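Local structure of Myo-inositol phosphohydrolase (4WU3) at residues A[345-359]-A[390-404]. The protein probably hydrolyses phosphate groups from myo-inositol hexakisphosphate as a PTP-like phytase, and binds inositol-(1,3,4,5)-tetrakisphosphate. The protein carries 2 engineered substitutions. Sequence-based numbering, arbitrary orientation.
Sequences DTKDRNQLPRNFRTM and MSGSAEFSNGELQAM
Arg357 and Gly392 form an antiparallel hydrogen-bonded pair, with Arg357 N to Gly392 O at 3.0 Å; past the ladder, Ala394 N bonds to Arg354 O (2.9 Å) in the turn of residues 353-356, and the 347-353 loop wraps the start of helix 398-411. There Glu400 shows how one buried carboxylate can organise a loop. Its OE1 accepts from Thr346 OG1 (2.7 Å) on the syn side and from Ser397 N and OG on the anti side; the Ser397 N bond, with a weak return bond from Glu400 N to Ser397 OG, makes Ser397 the N-cap of a capping box. A chi1 of 179° swings Thr346 OG1 away from the backbone N, toward OE1, while it accepts from Arg349 NH2 in the guanidinium plane. Arg349 NH2 also lies 3.5 Å from Glu400 OE2, well out of that plane, so that only the charges pair, and two waters donate to OE2. Replacing Glu400 with an alanine would probably leave Arg349 without this nearby negative charge, and Thr346 OG1 and Ser397 N without their shared acceptor. Asp348 OD1 takes the Gly399 N-H from above its carboxylate plane (2.8 Å). Farther along, Met404 CG presses on Pro353 CD (3.4 Å), its sulfur obliquely beside the Phe356 ring in a Met-aromatic contact. Strand 357-358, paired with 390-393, is outermost in the mixed sheet of a PTP-like phosphatase domain, where Asn355 ND2 and Arg357 NH1 donate to the backbone carbonyls of Ala542 and Gly543 in the inositol-phosphate pocket.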
loop_
_atom_site.group_PDB
_atom_site.type_symbol
_atom_site.label_atom_id
_atom_site.label_comp_id
_atom_site.label_asym_id
_atom_site.label_seq_id
_atom_site.Cartn_x
_atom_site.Cartn_y
_atom_site.Cartn_z
ATOM N N ASP A 345 26.285 28.530 0.778
ATOM C CA ASP A 345 26.965 27.879 -0.345
ATOM C C ASP A 345 28.466 27.986 -0.181
ATOM O O ASP A 345 29.194 27.018 -0.366
ATOM C CB ASP A 345 26.569 28.525 -1.676
ATOM C CG ASP A 345 25.154 28.171 -2.107
ATOM O OD1 ASP A 345 24.639 27.135 -1.651
ATOM O OD2 ASP A 345 24.560 28.925 -2.905
ATOM N N THR A 346 28.934 29.186 0.145
ATOM C CA THR A 346 30.350 29.407 0.354
ATOM C C THR A 346 30.572 30.660 1.193
ATOM O O THR A 346 29.960 31.712 0.982
ATOM C CB THR A 346 31.134 29.470 -0.978
ATOM O OG1 THR A 346 32.524 29.710 -0.712
ATOM C CG2 THR A 346 30.599 30.561 -1.881
ATOM N N LYS A 347 31.447 30.507 2.171
ATOM C CA LYS A 347 31.759 31.557 3.107
ATOM C C LYS A 347 32.666 32.573 2.454
ATOM O O LYS A 347 33.489 32.231 1.619
ATOM C CB LYS A 347 32.480 30.964 4.301
ATOM C CG LYS A 347 32.014 31.537 5.606
ATOM C CD LYS A 347 32.866 31.015 6.747
ATOM C CE LYS A 347 33.227 32.134 7.706
ATOM N NZ LYS A 347 33.966 31.603 8.875
ATOM N N ASP A 348 32.516 33.825 2.849
ATOM C CA ASP A 348 33.338 34.902 2.320
ATOM C C ASP A 348 34.782 34.709 2.747
ATOM O O ASP A 348 35.108 34.819 3.933
ATOM C CB ASP A 348 32.818 36.231 2.837
ATOM C CG ASP A 348 33.475 37.419 2.176
ATOM O OD1 ASP A 348 34.360 37.221 1.311
ATOM O OD2 ASP A 348 33.106 38.560 2.536
ATOM N N ARG A 349 35.637 34.419 1.769
ATOM C CA ARG A 349 37.031 34.088 2.008
ATOM C C ARG A 349 37.901 34.626 0.878
ATOM O O ARG A 349 37.474 34.666 -0.277
ATOM C CB ARG A 349 37.186 32.570 2.102
ATOM C CG ARG A 349 36.383 31.943 3.232
ATOM C CD ARG A 349 36.368 30.426 3.127
ATOM N NE ARG A 349 35.485 29.959 2.060
ATOM C CZ ARG A 349 35.377 28.692 1.673
ATOM N NH1 ARG A 349 36.108 27.752 2.254
ATOM N NH2 ARG A 349 34.543 28.365 0.694
ATOM N N ASN A 350 39.123 35.026 1.215
ATOM C CA ASN A 350 40.064 35.567 0.235
ATOM C C ASN A 350 40.907 34.480 -0.425
ATOM O O ASN A 350 42.090 34.304 -0.115
ATOM C CB ASN A 350 40.966 36.602 0.896
ATOM C CG ASN A 350 40.192 37.804 1.401
ATOM O OD1 ASN A 350 39.121 38.131 0.883
ATOM N ND2 ASN A 350 40.724 38.466 2.423
ATOM N N GLN A 351 40.281 33.752 -1.341
ATOM C CA GLN A 351 40.934 32.677 -2.067
ATOM C C GLN A 351 40.055 32.302 -3.256
ATOM O O GLN A 351 38.895 32.692 -3.322
ATOM C CB GLN A 351 41.154 31.466 -1.150
ATOM C CG GLN A 351 39.868 30.843 -0.637
ATOM C CD GLN A 351 40.091 29.931 0.556
ATOM O OE1 GLN A 351 41.037 30.104 1.310
ATOM N NE2 GLN A 351 39.211 28.960 0.733
ATOM N N LEU A 352 40.607 31.557 -4.205
ATOM C CA LEU A 352 39.838 31.137 -5.360
ATOM C C LEU A 352 38.679 30.250 -4.910
ATOM O O LEU A 352 38.798 29.516 -3.929
ATOM C CB LEU A 352 40.732 30.380 -6.343
ATOM C CG LEU A 352 41.872 31.184 -6.978
ATOM C CD1 LEU A 352 42.906 30.245 -7.590
ATOM C CD2 LEU A 352 41.322 32.147 -8.017
ATOM N N PRO A 353 37.542 30.324 -5.619
ATOM C CA PRO A 353 36.412 29.498 -5.248
ATOM C C PRO A 353 36.744 28.028 -5.440
ATOM O O PRO A 353 37.712 27.702 -6.135
ATOM C CB PRO A 353 35.317 29.946 -6.216
ATOM C CG PRO A 353 36.052 30.465 -7.405
ATOM C CD PRO A 353 37.281 31.110 -6.837
ATOM N N ARG A 354 35.964 27.153 -4.814
ATOM C CA ARG A 354 36.137 25.716 -4.971
ATOM C C ARG A 354 36.062 25.309 -6.446
ATOM O O ARG A 354 35.346 25.921 -7.234
ATOM C CB ARG A 354 35.066 24.992 -4.165
ATOM C CG ARG A 354 35.258 23.491 -4.037
ATOM C CD ARG A 354 34.403 22.912 -2.911
ATOM N NE ARG A 354 32.999 23.317 -3.005
ATOM C CZ ARG A 354 31.993 22.508 -3.334
ATOM N NH1 ARG A 354 32.217 21.221 -3.592
ATOM N NH2 ARG A 354 30.753 22.985 -3.398
ATOM N N ASN A 355 36.836 24.300 -6.818
ATOM C CA ASN A 355 36.790 23.712 -8.164
ATOM C C ASN A 355 37.032 24.716 -9.291
ATOM O O ASN A 355 36.444 24.598 -10.385
ATOM C CB ASN A 355 35.451 22.995 -8.387
ATOM C CG ASN A 355 35.255 21.829 -7.443
ATOM O OD1 ASN A 355 36.209 21.144 -7.085
ATOM N ND2 ASN A 355 34.016 21.592 -7.041
ATOM N N PHE A 356 37.905 25.689 -9.023
ATOM C CA PHE A 356 38.223 26.732 -9.990
ATOM C C PHE A 356 39.209 26.199 -10.998
ATOM O O PHE A 356 40.164 25.530 -10.617
ATOM C CB PHE A 356 38.856 27.953 -9.306
ATOM C CG PHE A 356 39.310 29.027 -10.275
ATOM C CD1 PHE A 356 38.411 29.939 -10.788
ATOM C CD2 PHE A 356 40.636 29.112 -10.679
ATOM C CE1 PHE A 356 38.818 30.920 -11.681
ATOM C CE2 PHE A 356 41.047 30.101 -11.555
ATOM C CZ PHE A 356 40.134 31.003 -12.063
ATOM N N ARG A 357 38.992 26.497 -12.274
ATOM C CA ARG A 357 39.958 26.128 -13.307
ATOM C C ARG A 357 39.787 26.981 -14.538
ATOM O O ARG A 357 38.698 27.507 -14.789
ATOM C CB ARG A 357 39.829 24.649 -13.689
ATOM C CG ARG A 357 38.525 24.275 -14.375
ATOM C CD ARG A 357 37.404 23.953 -13.395
ATOM N NE ARG A 357 36.316 23.226 -14.051
ATOM C CZ ARG A 357 35.174 22.891 -13.463
ATOM N NH1 ARG A 357 34.930 23.186 -12.216
ATOM N NH2 ARG A 357 34.248 22.258 -14.126
ATOM N N THR A 358 40.869 27.132 -15.298
ATOM C CA THR A 358 40.795 27.721 -16.628
ATOM C C THR A 358 41.307 26.675 -17.594
ATOM O O THR A 358 41.851 25.657 -17.177
ATOM C CB THR A 358 41.624 29.026 -16.775
ATOM O OG1 THR A 358 43.030 28.729 -16.853
ATOM C CG2 THR A 358 41.365 29.974 -15.617
ATOM N N MET A 359 41.126 26.912 -18.884
ATOM C CA MET A 359 41.581 25.961 -19.879
ATOM C C MET A 359 43.098 25.997 -20.024
ATOM O O MET A 359 43.672 25.210 -20.787
ATOM C CB MET A 359 40.900 26.236 -21.212
ATOM C CG MET A 359 39.390 26.062 -21.147
ATOM S SD MET A 359 38.960 24.384 -20.644
ATOM C CE MET A 359 38.734 24.537 -18.883
ATOM N N MET A 390 37.857 29.886 -21.439
ATOM C CA MET A 390 36.779 29.398 -20.599
ATOM C C MET A 390 37.308 29.003 -19.239
ATOM O O MET A 390 38.418 28.489 -19.119
ATOM C CB MET A 390 36.125 28.191 -21.267
ATOM C CG MET A 390 35.059 27.518 -20.441
ATOM S SD MET A 390 34.279 26.182 -21.357
ATOM C CE MET A 390 35.618 24.996 -21.393
ATOM N N SER A 391 36.503 29.246 -18.210
ATOM C CA SER A 391 36.824 28.806 -16.869
ATOM C C SER A 391 35.550 28.328 -16.191
ATOM O O SER A 391 34.446 28.547 -16.705
ATOM C CB SER A 391 37.472 29.942 -16.084
ATOM O OG SER A 391 36.669 31.109 -16.119
ATOM N N GLY A 392 35.705 27.646 -15.059
ATOM C CA GLY A 392 34.568 27.212 -14.254
ATOM C C GLY A 392 34.887 27.162 -12.764
ATOM O O GLY A 392 36.045 27.154 -12.367
ATOM N N SER A 393 33.858 27.138 -11.931
ATOM C CA SER A 393 34.056 26.927 -10.513
ATOM C C SER A 393 32.736 26.735 -9.800
ATOM O O SER A 393 31.662 26.874 -10.386
ATOM C CB SER A 393 34.768 28.129 -9.889
ATOM O OG SER A 393 33.910 29.266 -9.842
ATOM N N ALA A 394 32.840 26.440 -8.513
ATOM C CA ALA A 394 31.706 26.492 -7.612
ATOM C C ALA A 394 31.228 27.927 -7.463
ATOM O O ALA A 394 31.841 28.854 -7.989
ATOM C CB ALA A 394 32.096 25.932 -6.252
ATOM N N GLU A 395 30.122 28.107 -6.755
ATOM C CA GLU A 395 29.648 29.442 -6.444
ATOM C C GLU A 395 30.737 30.210 -5.700
ATOM O O GLU A 395 31.607 29.610 -5.071
ATOM C CB GLU A 395 28.384 29.372 -5.595
ATOM C CG GLU A 395 27.764 30.727 -5.327
ATOM C CD GLU A 395 27.205 31.358 -6.580
ATOM O OE1 GLU A 395 26.067 31.045 -6.973
ATOM O OE2 GLU A 395 27.907 32.178 -7.186
ATOM N N PHE A 396 30.684 31.536 -5.778
ATOM C CA PHE A 396 31.693 32.396 -5.148
ATOM C C PHE A 396 31.075 33.443 -4.220
ATOM O O PHE A 396 30.078 34.093 -4.554
ATOM C CB PHE A 396 32.553 33.108 -6.209
ATOM C CG PHE A 396 31.759 33.739 -7.324
ATOM C CD1 PHE A 396 31.128 34.956 -7.141
ATOM C CD2 PHE A 396 31.641 33.108 -8.552
ATOM C CE1 PHE A 396 30.390 35.534 -8.160
ATOM C CE2 PHE A 396 30.911 33.677 -9.585
ATOM C CZ PHE A 396 30.288 34.898 -9.388
ATOM N N SER A 397 31.679 33.585 -3.045
ATOM C CA SER A 397 31.425 34.709 -2.175
ATOM C C SER A 397 32.135 35.931 -2.765
ATOM O O SER A 397 32.869 35.809 -3.747
ATOM C CB SER A 397 32.015 34.417 -0.809
ATOM O OG SER A 397 33.397 34.167 -0.938
ATOM N N ASN A 398 31.955 37.093 -2.138
ATOM C CA ASN A 398 32.650 38.314 -2.565
ATOM C C ASN A 398 34.158 38.147 -2.566
ATOM O O ASN A 398 34.842 38.511 -3.520
ATOM C CB ASN A 398 32.305 39.494 -1.662
ATOM C CG ASN A 398 33.035 40.764 -2.072
ATOM O OD1 ASN A 398 33.193 41.041 -3.261
ATOM N ND2 ASN A 398 33.512 41.524 -1.093
ATOM N N GLY A 399 34.672 37.595 -1.479
ATOM C CA GLY A 399 36.102 37.400 -1.325
ATOM C C GLY A 399 36.664 36.509 -2.401
ATOM O O GLY A 399 37.799 36.686 -2.823
ATOM N N GLU A 400 35.882 35.528 -2.827
ATOM C CA GLU A 400 36.361 34.589 -3.828
ATOM C C GLU A 400 36.276 35.219 -5.205
ATOM O O GLU A 400 37.100 34.951 -6.065
ATOM C CB GLU A 400 35.581 33.289 -3.765
ATOM C CG GLU A 400 35.913 32.475 -2.530
ATOM C CD GLU A 400 34.890 31.405 -2.253
ATOM O OE1 GLU A 400 33.695 31.745 -2.117
ATOM O OE2 GLU A 400 35.288 30.228 -2.162
ATOM N N LEU A 401 35.295 36.081 -5.410
ATOM C CA LEU A 401 35.245 36.800 -6.669
ATOM C C LEU A 401 36.471 37.702 -6.798
ATOM O O LEU A 401 37.068 37.782 -7.872
ATOM C CB LEU A 401 33.977 37.627 -6.802
ATOM C CG LEU A 401 33.926 38.432 -8.098
ATOM C CD1 LEU A 401 33.862 37.533 -9.320
ATOM C CD2 LEU A 401 32.738 39.371 -8.065
ATOM N N GLN A 402 36.853 38.355 -5.705
ATOM C CA GLN A 402 38.026 39.244 -5.731
ATOM C C GLN A 402 39.280 38.471 -6.116
ATOM O O GLN A 402 40.124 38.988 -6.841
ATOM C CB GLN A 402 38.241 39.951 -4.385
ATOM C CG GLN A 402 37.083 40.840 -3.948
ATOM C CD GLN A 402 36.770 41.949 -4.947
ATOM O OE1 GLN A 402 37.670 42.564 -5.518
ATOM N NE2 GLN A 402 35.490 42.209 -5.156
ATOM N N ALA A 403 39.405 37.237 -5.644
ATOM C CA ALA A 403 40.570 36.424 -5.975
ATOM C C ALA A 403 40.571 35.960 -7.438
ATOM O O ALA A 403 41.634 35.816 -8.041
ATOM C CB ALA A 403 40.660 35.226 -5.047
ATOM N N MET A 404 39.388 35.712 -7.999
ATOM C CA MET A 404 39.279 35.279 -9.399
ATOM C C MET A 404 39.663 36.391 -10.363
ATOM O O MET A 404 40.204 36.142 -11.435
ATOM C CB MET A 404 37.850 34.899 -9.733
ATOM C CG MET A 404 37.387 33.564 -9.207
ATOM S SD MET A 404 35.674 33.270 -9.688
ATOM C CE MET A 404 35.724 33.733 -11.406
HETATM O O HOH W 1 34.292 40.556 1.394
HETATM O O HOH W 2 40.238 37.660 -2.196
HETATM O O HOH W 3 37.094 28.565 -1.794
HETATM O O HOH W 4 33.576 28.173 -3.436
HETATM O O HOH W 5 41.004 29.409 -20.815
#